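Local atomic coordinates of AAR187Cp (Eremothecium gossypii, PDB entry 3ZIL), a protein that probably regulates sister-chromatid cohesion by acting on cohesin, and is represented here by its helical Wap1 domain. Residues 89-94 against 152-157. Numbering follows the deposited sequence.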
ATOM      1  N   PHE A  89      15.412  -6.880 -14.007  1.00 19.05           N
ATOM      2  CA  PHE A  89      16.441  -5.909 -14.435  1.00 20.94           C
ATOM      3  C   PHE A  89      16.217  -5.336 -15.877  1.00 22.69           C
ATOM      4  O   PHE A  89      16.190  -4.127 -16.053  1.00 22.01           O
ATOM      5  CB  PHE A  89      17.873  -6.480 -14.238  1.00 22.96           C
ATOM      6  CG  PHE A  89      18.929  -5.649 -14.884  1.00 27.65           C
ATOM      7  CD1 PHE A  89      19.337  -4.432 -14.312  1.00 26.49           C
ATOM      8  CD2 PHE A  89      19.451  -6.018 -16.120  1.00 29.76           C
ATOM      9  CE1 PHE A  89      20.299  -3.644 -14.923  1.00 29.79           C
ATOM     10  CE2 PHE A  89      20.396  -5.206 -16.749  1.00 33.76           C
ATOM     11  CZ  PHE A  89      20.819  -4.019 -16.149  1.00 30.14           C
ATOM     12  N   ILE A  90      15.966  -6.204 -16.877  1.00 20.68           N
ATOM     13  CA  ILE A  90      15.646  -5.800 -18.207  1.00 20.33           C
ATOM     14  C   ILE A  90      14.453  -4.821 -18.228  1.00 21.46           C
ATOM     15  O   ILE A  90      14.525  -3.740 -18.882  1.00 20.32           O
ATOM     16  CB  ILE A  90      15.377  -7.037 -19.108  1.00 21.38           C
ATOM     17  CG1 ILE A  90      16.666  -7.830 -19.240  1.00 23.03           C
ATOM     18  CG2 ILE A  90      14.712  -6.622 -20.437  1.00 22.82           C
ATOM     19  CD1 ILE A  90      17.795  -6.989 -19.804  1.00 30.06           C
ATOM     20  N   ALA A  91      13.352  -5.192 -17.585  1.00 18.87           N
ATOM     21  CA  ALA A  91      12.175  -4.310 -17.577  1.00 20.38           C
ATOM     22  C   ALA A  91      12.546  -2.949 -17.005  1.00 21.87           C
ATOM     23  O   ALA A  91      12.127  -1.909 -17.517  1.00 23.56           O
ATOM     24  CB  ALA A  91      11.046  -4.891 -16.746  1.00 19.65           C
ATOM     25  N   ASP A  92      13.287  -2.965 -15.908  1.00 20.50           N
ATOM     26  CA  ASP A  92      13.776  -1.722 -15.309  1.00 22.29           C
ATOM     27  C   ASP A  92      14.861  -0.964 -16.130  1.00 22.20           C
ATOM     28  O   ASP A  92      14.886   0.236 -16.084  1.00 19.80           O
ATOM     29  CB  ASP A  92      14.259  -2.013 -13.911  1.00 21.90           C
ATOM     30  CG  ASP A  92      14.537  -0.761 -13.070  1.00 25.43           C
ATOM     31  OD1 ASP A  92      13.799   0.248 -13.225  1.00 23.82           O
ATOM     32  OD2 ASP A  92      15.494  -0.859 -12.196  1.00 20.68           O
ATOM     33  N   LYS A  93      15.718  -1.650 -16.878  1.00 19.61           N
ATOM     34  CA  LYS A  93      16.870  -1.014 -17.520  1.00 21.59           C
ATOM     35  C   LYS A  93      16.423  -0.438 -18.856  1.00 23.64           C
ATOM     36  O   LYS A  93      16.911   0.613 -19.233  1.00 23.62           O
ATOM     37  CB  LYS A  93      17.978  -2.054 -17.777  1.00 23.16           C
ATOM     38  CG  LYS A  93      19.318  -1.447 -18.160  1.00 24.49           C
ATOM     39  CD  LYS A  93      19.817  -0.400 -17.163  1.00 23.16           C
ATOM     40  CE  LYS A  93      20.813   0.495 -17.881  1.00 31.23           C
ATOM     41  NZ  LYS A  93      21.846   0.878 -16.897  1.00 36.80           N
ATOM     42  N   ILE A  94      15.460  -1.081 -19.541  1.00 18.74           N
ATOM     43  CA  ILE A  94      15.009  -0.601 -20.870  1.00 20.23           C
ATOM     44  C   ILE A  94      13.544  -0.811 -20.924  1.00 18.62           C
ATOM     45  O   ILE A  94      13.039  -1.708 -21.663  1.00 20.59           O
ATOM     46  CB  ILE A  94      15.671  -1.374 -22.051  1.00 22.14           C
ATOM     47  CG1 ILE A  94      15.542  -2.911 -21.812  1.00 21.66           C
ATOM     48  CG2 ILE A  94      17.141  -0.890 -22.243  1.00 20.81           C
ATOM     49  CD1 ILE A  94      15.855  -3.790 -23.057  1.00 21.41           C
ATOM     50  N   LEU A 152       8.027  -6.300  -6.822  1.00 15.13           N
ATOM     51  CA  LEU A 152       7.239  -5.147  -6.197  1.00 16.18           C
ATOM     52  C   LEU A 152       7.582  -3.778  -6.882  1.00 16.73           C
ATOM     53  O   LEU A 152       6.699  -2.992  -7.258  1.00 17.20           O
ATOM     54  CB  LEU A 152       7.578  -5.021  -4.695  1.00 14.21           C
ATOM     55  CG  LEU A 152       6.966  -6.133  -3.790  1.00 14.13           C
ATOM     56  CD1 LEU A 152       7.653  -6.097  -2.434  1.00 12.05           C
ATOM     57  CD2 LEU A 152       5.416  -5.971  -3.588  1.00 13.46           C
ATOM     58  N   TYR A 153       8.897  -3.545  -7.016  1.00 18.68           N
ATOM     59  CA  TYR A 153       9.398  -2.326  -7.657  1.00 19.70           C
ATOM     60  C   TYR A 153       8.923  -2.172  -9.110  1.00 19.57           C
ATOM     61  O   TYR A 153       8.446  -1.147  -9.474  1.00 18.30           O
ATOM     62  CB  TYR A 153      10.931  -2.275  -7.620  1.00 21.75           C
ATOM     63  CG  TYR A 153      11.482  -0.995  -8.185  1.00 22.50           C
ATOM     64  CD1 TYR A 153      11.493   0.186  -7.406  1.00 23.63           C
ATOM     65  CD2 TYR A 153      11.953  -0.944  -9.492  1.00 23.20           C
ATOM     66  CE1 TYR A 153      12.000   1.359  -7.904  1.00 25.39           C
ATOM     67  CE2 TYR A 153      12.426   0.230 -10.004  1.00 24.83           C
ATOM     68  CZ  TYR A 153      12.457   1.363  -9.206  1.00 27.87           C
ATOM     69  OH  TYR A 153      12.930   2.524  -9.785  1.00 31.36           O
ATOM     70  N   ILE A 154       9.075  -3.217  -9.938  1.00 16.44           N
ATOM     71  CA  ILE A 154       8.630  -3.138 -11.280  1.00 17.18           C
ATOM     72  C   ILE A 154       7.143  -2.822 -11.328  1.00 18.01           C
ATOM     73  O   ILE A 154       6.702  -1.979 -12.138  1.00 16.15           O
ATOM     74  CB  ILE A 154       8.881  -4.464 -12.059  1.00 17.27           C
ATOM     75  CG1 ILE A 154      10.364  -4.768 -12.101  1.00 16.99           C
ATOM     76  CG2 ILE A 154       8.184  -4.372 -13.429  1.00 17.67           C
ATOM     77  CD1 ILE A 154      11.107  -3.641 -12.885  1.00 19.27           C
ATOM     78  N   TRP A 155       6.370  -3.574 -10.534  1.00 15.28           N
ATOM     79  CA  TRP A 155       4.931  -3.499 -10.523  1.00 16.81           C
ATOM     80  C   TRP A 155       4.475  -2.117 -10.152  1.00 18.83           C
ATOM     81  O   TRP A 155       3.603  -1.553 -10.821  1.00 22.88           O
ATOM     82  CB  TRP A 155       4.424  -4.506  -9.465  1.00 17.86           C
ATOM     83  CG  TRP A 155       2.912  -4.657  -9.410  1.00 19.22           C
ATOM     84  CD1 TRP A 155       1.910  -3.901 -10.090  1.00 19.56           C
ATOM     85  CD2 TRP A 155       2.175  -5.601  -8.568  1.00 18.94           C
ATOM     86  NE1 TRP A 155       0.647  -4.314  -9.726  1.00 17.27           N
ATOM     87  CE2 TRP A 155       0.738  -5.307  -8.769  1.00 18.76           C
ATOM     88  CE3 TRP A 155       2.554  -6.582  -7.631  1.00 20.44           C
ATOM     89  CZ2 TRP A 155      -0.229  -6.059  -8.164  1.00 18.06           C
ATOM     90  CZ3 TRP A 155       1.567  -7.312  -6.994  1.00 18.30           C
ATOM     91  CH2 TRP A 155       0.195  -7.066  -7.275  1.00 20.10           C
ATOM     92  N   ALA A 156       5.087  -1.510  -9.134  1.00 17.04           N
ATOM     93  CA  ALA A 156       4.596  -0.215  -8.672  1.00 17.41           C
ATOM     94  C   ALA A 156       5.182   0.848  -9.613  1.00 18.65           C
ATOM     95  O   ALA A 156       4.607   1.921  -9.744  1.00 15.29           O
ATOM     96  CB  ALA A 156       5.075   0.090  -7.323  1.00 16.78           C
ATOM     97  N   THR A 157       6.264   0.550 -10.306  1.00 18.09           N
ATOM     98  CA  THR A 157       6.937   1.692 -11.037  1.00 19.64           C
ATOM     99  C   THR A 157       6.400   1.807 -12.468  1.00 21.21           C
ATOM    100  O   THR A 157       6.241   2.892 -13.003  1.00 21.72           O
ATOM    101  CB  THR A 157       8.481   1.559 -11.061  1.00 19.96           C
ATOM    102  OG1 THR A 157       8.970   1.488  -9.731  1.00 23.37           O
ATOM    103  CG2 THR A 157       9.212   2.754 -11.837  1.00 19.04           C
TER
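Asp92 reaches from helix 81-93 to two neighbouring residues of helix 147-158: its methylene meets Ile154 and its carboxylate meets Tyr153. Its CB lies 3.7 Å from Ile154 CD1, the methyl at the end of the isoleucine's longer branch, which also touches Ala91 CB at 4.1 Å. Beyond CB the aspartate turns polar. With CG anti to the backbone N (chi1 -168°), the carboxylate is carried to the rim of the Tyr153 ring, where CG stands 3.9 Å from Tyr153 CE2. OD1 comes closer still to that ring carbon, at 3.5 Å, facing the C-H edge in the plane of the ring, a weak and probably electrostatic contact. Carboxylate and ring are turned 74° apart. The two helices, packed side by side in the all-helical Wap1 domain though not consecutive in the chain, run in roughly the same direction at 36°, with the axes of these short segments 10.2 Å apart. At the tip of Asp92, OD1 is hydrogen-bonded to Tyr158 OH, while OD2 pairs with Tyr150 OH and forms a salt bridge with Lys143, partners that probably favour the ionised carboxylate. On one face of the Tyr153 ring, Thr157 OG1 sits 3.4 Å above the centre, held there by a hydrogen bond to Tyr153 O.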